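Local coordinates for protein extracellular invertase (Aspergillus kawachii, PDB 5XH8) that probably cleaves sucrose-type beta-fructosides and transfers the fructosyl group to other sugars, building fructooligosaccharides such as 1-kestose, as a GH32 beta-fructofuranosidase, at residues Q176-L180 with P262-I266; L180-H185 with V296-V302; L473-F477 with G584-V590. All coordinates share one frame; numbering follows the deposited sequence.

Contact 1 of 3, residues Q176-L180 with P262-I266; sequences QNPTL and PHGQI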
loop_
_atom_site.group_PDB
_atom_site.type_symbol
_atom_site.label_atom_id
_atom_site.label_comp_id
_atom_site.label_asym_id
_atom_site.label_seq_id
_atom_site.Cartn_x
_atom_site.Cartn_y
_atom_site.Cartn_z
ATOM N N GLN A 176 7.647 18.490 -16.244
ATOM C CA GLN A 176 6.859 18.741 -17.452
ATOM C C GLN A 176 7.778 18.718 -18.653
ATOM O O GLN A 176 8.959 19.096 -18.557
ATOM C CB GLN A 176 6.164 20.084 -17.340
ATOM C CG GLN A 176 5.119 20.064 -16.246
ATOM C CD GLN A 176 4.383 21.379 -16.075
ATOM O OE1 GLN A 176 4.984 22.423 -15.821
ATOM N NE2 GLN A 176 3.067 21.330 -16.174
ATOM N N ASN A 177 7.250 18.248 -19.790
ATOM C CA ASN A 177 8.044 18.211 -21.028
ATOM C C ASN A 177 7.171 18.107 -22.312
ATOM O O ASN A 177 6.486 17.103 -22.515
ATOM C CB ASN A 177 9.063 17.077 -20.991
ATOM C CG ASN A 177 10.034 17.158 -22.155
ATOM O OD1 ASN A 177 9.737 16.684 -23.251
ATOM N ND2 ASN A 177 11.165 17.825 -21.941
ATOM N N PRO A 178 7.190 19.149 -23.167
ATOM C CA PRO A 178 6.310 19.113 -24.379
ATOM C C PRO A 178 6.765 18.123 -25.444
ATOM O O PRO A 178 5.930 17.685 -26.243
ATOM C CB PRO A 178 6.318 20.568 -24.885
ATOM C CG PRO A 178 7.589 21.143 -24.337
ATOM C CD PRO A 178 7.833 20.466 -23.001
ATOM N N THR A 179 8.041 17.715 -25.427
ATOM C CA THR A 179 8.510 16.677 -26.327
ATOM C C THR A 179 7.845 15.356 -25.982
ATOM O O THR A 179 7.315 14.682 -26.875
ATOM C CB THR A 179 10.036 16.523 -26.310
ATOM O OG1 THR A 179 10.626 17.799 -26.529
ATOM C CG2 THR A 179 10.525 15.552 -27.380
ATOM N N LEU A 180 7.845 14.998 -24.691
ATOM C CA LEU A 180 7.077 13.842 -24.229
ATOM C C LEU A 180 5.582 14.000 -24.514
ATOM O O LEU A 180 4.938 13.029 -24.905
ATOM C CB LEU A 180 7.298 13.566 -22.727
ATOM C CG LEU A 180 8.692 13.157 -22.251
ATOM C CD1 LEU A 180 8.661 12.771 -20.776
ATOM C CD2 LEU A 180 9.256 12.004 -23.069
ATOM N N PRO A 262 11.796 24.279 -22.113
ATOM C CA PRO A 262 10.950 23.073 -22.234
ATOM C C PRO A 262 11.131 22.313 -23.554
ATOM O O PRO A 262 11.088 21.080 -23.563
ATOM C CB PRO A 262 9.514 23.611 -22.098
ATOM C CG PRO A 262 9.621 25.015 -21.685
ATOM C CD PRO A 262 10.996 25.508 -21.960
ATOM N N HIS A 263 11.408 23.046 -24.641
ATOM C CA HIS A 263 11.609 22.439 -25.969
ATOM C C HIS A 263 13.058 22.100 -26.243
ATOM O O HIS A 263 13.395 21.763 -27.372
ATOM C CB HIS A 263 11.089 23.390 -27.064
ATOM C CG HIS A 263 9.615 23.632 -26.991
ATOM N ND1 HIS A 263 8.690 22.696 -27.406
ATOM C CD2 HIS A 263 8.907 24.693 -26.545
ATOM C CE1 HIS A 263 7.471 23.169 -27.202
ATOM N NE2 HIS A 263 7.578 24.378 -26.682
ATOM N N GLY A 264 13.925 22.176 -25.230
ATOM C CA GLY A 264 15.342 21.970 -25.430
ATOM C C GLY A 264 15.710 20.513 -25.439
ATOM O O GLY A 264 14.858 19.643 -25.323
ATOM N N GLN A 265 17.005 20.271 -25.568
ATOM C CA GLN A 265 17.615 18.949 -25.398
ATOM C C GLN A 265 17.406 18.378 -24.002
ATOM O O GLN A 265 17.583 19.092 -23.035
ATOM C CB GLN A 265 19.120 19.051 -25.577
ATOM C CG GLN A 265 19.661 18.321 -26.764
ATOM C CD GLN A 265 21.109 18.662 -26.921
ATOM O OE1 GLN A 265 21.993 17.947 -26.455
ATOM N NE2 GLN A 265 21.352 19.819 -27.478
ATOM N N ILE A 266 17.157 17.074 -23.928
ATOM C CA ILE A 266 16.755 16.414 -22.684
ATOM C C ILE A 266 17.970 15.773 -21.988
ATOM O O ILE A 266 18.765 15.040 -22.596
ATOM C CB ILE A 266 15.631 15.391 -22.944
ATOM C CG1 ILE A 266 14.342 16.132 -23.304
ATOM C CG2 ILE A 266 15.379 14.502 -21.721
ATOM C CD1 ILE A 266 13.267 15.250 -23.927
HETATM O O HOH W 1 12.306 19.050 -24.437
#
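Pro-178 and His-263 meet in a CH-pi contact, with the proline ring set over one face of the imidazole. Pro-178 CG lies 3.8 Å from the centroid of the His-263 ring, shifted from the ring centre toward the rim, where CE1 is its nearest atom. The imidazole gets there because CG of His-263 stands beside its own backbone N (chi1 -64°), which swings the ring back toward the first turn of helix 178-184.

Purely apolar contacts extend this patch. Pro-178 CD packs against Pro-262 CB at 3.7 Å, one pyrrolidine ring crossing the other obliquely. Farther along, the buried Ile-266 presents its CD1 methyl to Thr-179 CB at 4.2 Å and runs its CG1 past the amide nitrogen of Asn-177.

No direct hydrogen bond spans the two segments; a water molecule takes that role. It accepts from Asn-177 ND2 at 3.0 Å and from Thr-179 OG1, and donates to the carbonyl oxygen of Gly-264 (water to Gly-264 O 2.8 Å). Its approach to Pro-262 O is unusually short and of doubtful length. Two donors of the helix start thus reach the facing turn through one water.

The amide that binds this water works at both ends. Asn-177 is the N-cap, and with CG anti to the backbone N (chi1 -171°) its OD1 accepts from Leu-180 N at 2.9 Å, nearly straight (162°) and in the carbonyl plane. Oxygen to the helix and nitrogen to the water fix the rotation of the amide.

A capped helix start held by a shared water to the turn leading into strand 265-274 here ties a four-stranded sheet to the five-stranded sheet that follows it, adjoining blades of the five-bladed beta-propeller that characterises GH32 enzymes.

Contact 2 of 3, residues L180-H185 with V296-V302; sequences LDSLLH and VSRNGSV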
loop_
_atom_site.group_PDB
_atom_site.type_symbol
_atom_site.label_atom_id
_atom_site.label_comp_id
_atom_site.label_asym_id
_atom_site.label_seq_id
_atom_site.Cartn_x
_atom_site.Cartn_y
_atom_site.Cartn_z
ATOM N N LEU A 180 7.845 14.998 -24.691
ATOM C CA LEU A 180 7.077 13.842 -24.229
ATOM C C LEU A 180 5.582 14.000 -24.514
ATOM O O LEU A 180 4.938 13.029 -24.905
ATOM C CB LEU A 180 7.298 13.566 -22.727
ATOM C CG LEU A 180 8.692 13.157 -22.251
ATOM C CD1 LEU A 180 8.661 12.771 -20.776
ATOM C CD2 LEU A 180 9.256 12.004 -23.069
ATOM N N ASP A 181 5.023 15.192 -24.315
ATOM C CA ASP A 181 3.583 15.389 -24.595
ATOM C C ASP A 181 3.267 15.021 -26.058
ATOM O O ASP A 181 2.325 14.259 -26.329
ATOM C CB ASP A 181 3.121 16.821 -24.343
ATOM C CG ASP A 181 3.176 17.234 -22.877
ATOM O OD1 ASP A 181 3.266 16.369 -21.962
ATOM O OD2 ASP A 181 3.072 18.460 -22.656
ATOM N N SER A 182 4.080 15.542 -26.978
ATOM C CA SER A 182 3.916 15.264 -28.406
ATOM C C SER A 182 4.059 13.777 -28.727
ATOM O O SER A 182 3.180 13.203 -29.377
ATOM C CB SER A 182 4.889 16.100 -29.239
ATOM O OG SER A 182 5.002 15.540 -30.532
ATOM N N LEU A 183 5.131 13.143 -28.252
ATOM C CA LEU A 183 5.367 11.730 -28.533
ATOM C C LEU A 183 4.307 10.784 -27.948
ATOM O O LEU A 183 4.010 9.738 -28.551
ATOM C CB LEU A 183 6.724 11.289 -27.998
ATOM C CG LEU A 183 7.986 11.635 -28.778
ATOM C CD1 LEU A 183 9.190 11.294 -27.912
ATOM C CD2 LEU A 183 8.064 10.876 -30.098
ATOM N N LEU A 184 3.754 11.142 -26.782
ATOM C CA LEU A 184 2.792 10.283 -26.065
ATOM C C LEU A 184 1.333 10.727 -26.215
ATOM O O LEU A 184 0.449 10.125 -25.629
ATOM C CB LEU A 184 3.157 10.250 -24.579
ATOM C CG LEU A 184 4.525 9.615 -24.286
ATOM C CD1 LEU A 184 5.004 9.982 -22.893
ATOM C CD2 LEU A 184 4.473 8.104 -24.462
ATOM N N HIS A 185 1.092 11.783 -26.991
ATOM C CA HIS A 185 -0.226 12.407 -27.109
ATOM C C HIS A 185 -0.824 12.737 -25.736
ATOM O O HIS A 185 -2.024 12.576 -25.516
ATOM C CB HIS A 185 -1.163 11.531 -27.968
ATOM C CG HIS A 185 -0.580 11.189 -29.303
ATOM N ND1 HIS A 185 0.045 9.987 -29.556
ATOM C CD2 HIS A 185 -0.466 11.918 -30.437
ATOM C CE1 HIS A 185 0.500 9.980 -30.795
ATOM N NE2 HIS A 185 0.198 11.138 -31.354
ATOM N N VAL A 296 14.996 11.259 -27.272
ATOM C CA VAL A 296 13.815 10.543 -26.893
ATOM C C VAL A 296 13.055 10.151 -28.145
ATOM O O VAL A 296 12.670 11.004 -28.915
ATOM C CB VAL A 296 12.937 11.414 -25.987
ATOM C CG1 VAL A 296 11.709 10.645 -25.545
ATOM C CG2 VAL A 296 13.739 11.835 -24.761
ATOM N N SER A 297 12.833 8.857 -28.323
ATOM C CA SER A 297 12.055 8.323 -29.442
ATOM C C SER A 297 10.903 7.476 -28.912
ATOM O O SER A 297 10.856 7.150 -27.726
ATOM C CB SER A 297 12.949 7.442 -30.296
ATOM O OG SER A 297 13.436 6.367 -29.516
ATOM N N ARG A 298 9.992 7.117 -29.810
ATOM C CA ARG A 298 8.890 6.224 -29.509
ATOM C C ARG A 298 8.861 5.061 -30.502
ATOM O O ARG A 298 9.194 5.207 -31.668
ATOM C CB ARG A 298 7.561 6.971 -29.530
ATOM C CG ARG A 298 6.423 6.125 -28.997
ATOM C CD ARG A 298 5.162 6.917 -28.775
ATOM N NE ARG A 298 4.069 6.038 -28.362
ATOM C CZ ARG A 298 2.801 6.414 -28.198
ATOM N NH1 ARG A 298 2.413 7.666 -28.411
ATOM N NH2 ARG A 298 1.898 5.522 -27.820
ATOM N N ASN A 299 8.443 3.907 -30.011
ATOM C CA ASN A 299 8.446 2.683 -30.783
ATOM C C ASN A 299 7.327 1.790 -30.217
ATOM O O ASN A 299 7.531 0.611 -29.937
ATOM C CB ASN A 299 9.842 2.064 -30.619
ATOM C CG ASN A 299 10.300 1.301 -31.839
ATOM O OD1 ASN A 299 10.761 0.163 -31.731
ATOM N ND2 ASN A 299 10.208 1.933 -33.007
ATOM N N GLY A 300 6.145 2.370 -30.042
ATOM C CA GLY A 300 5.162 1.842 -29.089
ATOM C C GLY A 300 5.373 2.488 -27.717
ATOM O O GLY A 300 4.521 3.246 -27.250
ATOM N N SER A 301 6.507 2.210 -27.068
ATOM C CA SER A 301 6.844 2.878 -25.797
ATOM C C SER A 301 8.017 3.847 -25.948
ATOM O O SER A 301 8.923 3.653 -26.771
ATOM C CB SER A 301 7.148 1.859 -24.714
ATOM O OG SER A 301 8.267 1.088 -25.079
ATOM N N VAL A 302 7.984 4.895 -25.143
ATOM C CA VAL A 302 8.991 5.938 -25.196
ATOM C C VAL A 302 10.325 5.462 -24.588
ATOM O O VAL A 302 10.367 4.624 -23.682
ATOM C CB VAL A 302 8.458 7.242 -24.562
ATOM C CG1 VAL A 302 8.463 7.161 -23.036
ATOM C CG2 VAL A 302 9.239 8.442 -25.044
#
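Arg-298 reaches across to Leu-183 with the one direct hydrogen bond between helix 178-184 and the tip of the facing hairpin. NH1 of Arg-298 donates to Leu-183 O at 2.6 Å, on a lone pair of the oxygen and close to the guanidinium plane. The side chain spans the gap because it is extended from CG to NE, with CG anti to the backbone N (chi1 -170°). Its other edge is held at home: Arg-298 NE donates to Gly-300 O at 3.0 Å, approaching that carbonyl from above its plane. Two bonds in nearly the same plane therefore fix how the guanidinium is turned, and Leu-184 CD2 lies over one of its faces.

The accepting carbonyl belongs to the last turn of the helix, which His-185, with positive phi, closes in a Schellman motif; the negative end of the short helix would probably favour a positive charge here. On the partner side, residues 299-301 turn strand 286-298 into strand 302-311, so the contact sets the hairpin end of one propeller blade against a helix inserted between strands 166-176 and 191-199 of the preceding sheet.

Apolar contacts make up the rest of the interface. Leu-183 CD1 wedges against Val-296 CG1 at 3.5 Å and also meets Val-302 CG2, while its CD2 lies 4.0 Å from Arg-298 CB. Leu-180 CD2 touches the same two valine methyls, crossing both side chains at about a right angle. Leu-184 CD2 approaches Val-302 CB at 4.1 Å, and Trp-225 of strand 219-227 packs against Leu-180, Val-296 and Val-302.

Contact 3 of 3, residues L473-F477 with G584-V590; sequences LKSGF and GVAFSKV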
loop_
_atom_site.group_PDB
_atom_site.type_symbol
_atom_site.label_atom_id
_atom_site.label_comp_id
_atom_site.label_asym_id
_atom_site.label_seq_id
_atom_site.Cartn_x
_atom_site.Cartn_y
_atom_site.Cartn_z
ATOM N N LEU A 473 53.788 15.841 -17.008
ATOM C CA LEU A 473 53.474 17.146 -16.415
ATOM C C LEU A 473 52.398 17.067 -15.309
ATOM O O LEU A 473 51.402 16.334 -15.446
ATOM C CB LEU A 473 53.019 18.141 -17.502
ATOM C CG LEU A 473 52.627 19.557 -17.028
ATOM C CD1 LEU A 473 53.079 20.627 -18.011
ATOM C CD2 LEU A 473 51.120 19.709 -16.761
ATOM N N LYS A 474 52.649 17.828 -14.234
ATOM C CA LYS A 474 51.708 18.096 -13.155
ATOM C C LYS A 474 51.875 19.550 -12.782
ATOM O O LYS A 474 52.956 19.938 -12.334
ATOM C CB LYS A 474 51.998 17.241 -11.931
ATOM C CG LYS A 474 51.783 15.766 -12.161
ATOM C CD LYS A 474 52.318 14.937 -11.024
ATOM C CE LYS A 474 52.615 13.541 -11.529
ATOM N NZ LYS A 474 52.702 12.599 -10.398
ATOM N N SER A 475 50.830 20.356 -12.978
ATOM C CA SER A 475 50.855 21.762 -12.595
ATOM C C SER A 475 49.531 22.215 -11.950
ATOM O O SER A 475 48.447 21.803 -12.367
ATOM C CB SER A 475 51.179 22.634 -13.820
ATOM O OG SER A 475 52.135 22.004 -14.678
ATOM N N GLY A 476 49.638 23.079 -10.942
ATOM C CA GLY A 476 48.483 23.681 -10.329
ATOM C C GLY A 476 48.853 24.594 -9.184
ATOM O O GLY A 476 49.738 25.441 -9.324
ATOM N N PHE A 477 48.166 24.434 -8.054
ATOM C CA PHE A 477 48.421 25.248 -6.879
ATOM C C PHE A 477 48.477 24.410 -5.625
ATOM O O PHE A 477 47.884 23.342 -5.540
ATOM C CB PHE A 477 47.362 26.326 -6.708
ATOM C CG PHE A 477 47.247 27.255 -7.873
ATOM C CD1 PHE A 477 48.015 28.415 -7.937
ATOM C CD2 PHE A 477 46.359 26.980 -8.913
ATOM C CE1 PHE A 477 47.912 29.268 -9.021
ATOM C CE2 PHE A 477 46.251 27.835 -9.996
ATOM C CZ PHE A 477 47.031 28.976 -10.053
ATOM N N GLY A 584 56.898 22.803 -19.324
ATOM C CA GLY A 584 56.616 24.146 -18.857
ATOM C C GLY A 584 55.130 24.427 -18.740
ATOM O O GLY A 584 54.304 23.736 -19.341
ATOM N N VAL A 585 54.818 25.460 -17.953
ATOM C CA VAL A 585 53.451 25.943 -17.738
ATOM C C VAL A 585 53.480 27.435 -17.660
ATOM O O VAL A 585 54.347 27.975 -16.988
ATOM C CB VAL A 585 52.890 25.586 -16.335
ATOM C CG1 VAL A 585 51.371 25.500 -16.375
ATOM C CG2 VAL A 585 53.540 24.350 -15.773
ATOM N N ALA A 586 52.496 28.097 -18.250
ATOM C CA ALA A 586 52.340 29.524 -18.061
ATOM C C ALA A 586 51.054 29.786 -17.300
ATOM O O ALA A 586 49.963 29.427 -17.765
ATOM C CB ALA A 586 52.335 30.247 -19.402
ATOM N N PHE A 587 51.199 30.408 -16.129
ATOM C CA PHE A 587 50.094 30.840 -15.299
ATOM C C PHE A 587 49.749 32.258 -15.656
ATOM O O PHE A 587 50.619 33.112 -15.640
ATOM C CB PHE A 587 50.493 30.816 -13.813
ATOM C CG PHE A 587 50.721 29.446 -13.267
ATOM C CD1 PHE A 587 51.961 28.827 -13.399
ATOM C CD2 PHE A 587 49.692 28.762 -12.615
ATOM C CE1 PHE A 587 52.182 27.560 -12.886
ATOM C CE2 PHE A 587 49.901 27.488 -12.108
ATOM C CZ PHE A 587 51.149 26.889 -12.234
ATOM N N SER A 588 48.487 32.539 -15.934
ATOM C CA SER A 588 48.056 33.920 -16.020
ATOM C C SER A 588 48.155 34.585 -14.658
ATOM O O SER A 588 48.427 33.938 -13.637
ATOM C CB SER A 588 46.596 34.001 -16.421
ATOM O OG SER A 588 45.787 33.661 -15.291
ATOM N N LYS A 589 47.907 35.886 -14.661
ATOM C CA LYS A 589 47.519 36.638 -13.477
ATOM C C LYS A 589 46.425 35.806 -12.723
ATOM O O LYS A 589 45.455 35.317 -13.309
ATOM C CB LYS A 589 47.024 38.012 -13.953
ATOM C CG LYS A 589 46.477 39.006 -12.941
ATOM C CD LYS A 589 45.369 39.842 -13.601
ATOM C CE LYS A 589 45.021 41.124 -12.851
ATOM N NZ LYS A 589 45.244 42.347 -13.671
ATOM N N VAL A 590 46.661 35.594 -11.438
ATOM C CA VAL A 590 45.812 34.795 -10.582
ATOM C C VAL A 590 45.019 35.787 -9.749
ATOM O O VAL A 590 45.617 36.703 -9.185
ATOM C CB VAL A 590 46.690 33.912 -9.668
ATOM C CG1 VAL A 590 45.838 33.015 -8.789
ATOM C CG2 VAL A 590 47.663 33.096 -10.510
#
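Phe-477 and Phe-587 are brought together by like torsions, each with CG beside its backbone N and anti to the carbonyl carbon. From opposite strands the two side chains slide past each other, and the edge of Phe-587 turns toward the face of Phe-477. The pair is an offset edge-to-face stack, with ring centroids 5.4 Å apart and planes at 66°. Phe-477 CZ and Phe-587 CD2 come to 3.7 Å.

Further contacts extend the layer on from this pair. Val-590 CG2 lies 4.1 Å from Phe-477 CE1. Near the other end of the contact, Ser-475 CB packs on Val-585 CG2 at 3.5 Å, the serine hydroxyl being hydrogen-bonded to His-579 ND1. Leu-473 CD1 rests against the backbone carbonyl of Gly-584, 3.6 Å from its O, with Val-585 CG2 farther from that methyl at 4.4 Å.

These are two layers of the beta-sandwich formed by the C-terminal part of GH32 enzymes. Strand 474-481 belongs to one sheet and strand 585-594 to the other; the axes of the short segments 474-477 and 585-587 pass 8.8 Å apart and run in nearly the same direction, at a crossing angle of -16°. Leu-458 and Leu-462 of strand 455-463 add to the same interior, touching Phe-477 and Phe-587 respectively.

No hydrogen bond runs between the segments: backbone groups of residues 474-477 pair with Phe-578, Asn-580, Val-489 and Tyr-491 within their own sheet. The joint between the layers consequently rests on dispersion and burial of apolar surface, with direction supplied mainly by the aromatic pair, whose weakly positive C-H edge meets an electron-rich face.

From the N terminus, residues 176-180 open contact 1 and, through the shared Leu-180, lead straight into 180-185, which open contact 2. The chain then builds the rest of its blade and the first strands of the next before 262-266 close the first loop and 296-302, one hairpin farther on, the second. The two loops therefore cross, and both bring helix 178-184 to the same sheet, where Ile-266 CD1 and Val-296 CG2 touch at 3.5 Å. Contact 3 follows in series, its own loop running from 473-477 to 584-590. Its centre lies about 42 Å from that of contact 1, and it joins the two layers of the sandwich, whereas contacts 1 and 2 tie blades of the propeller.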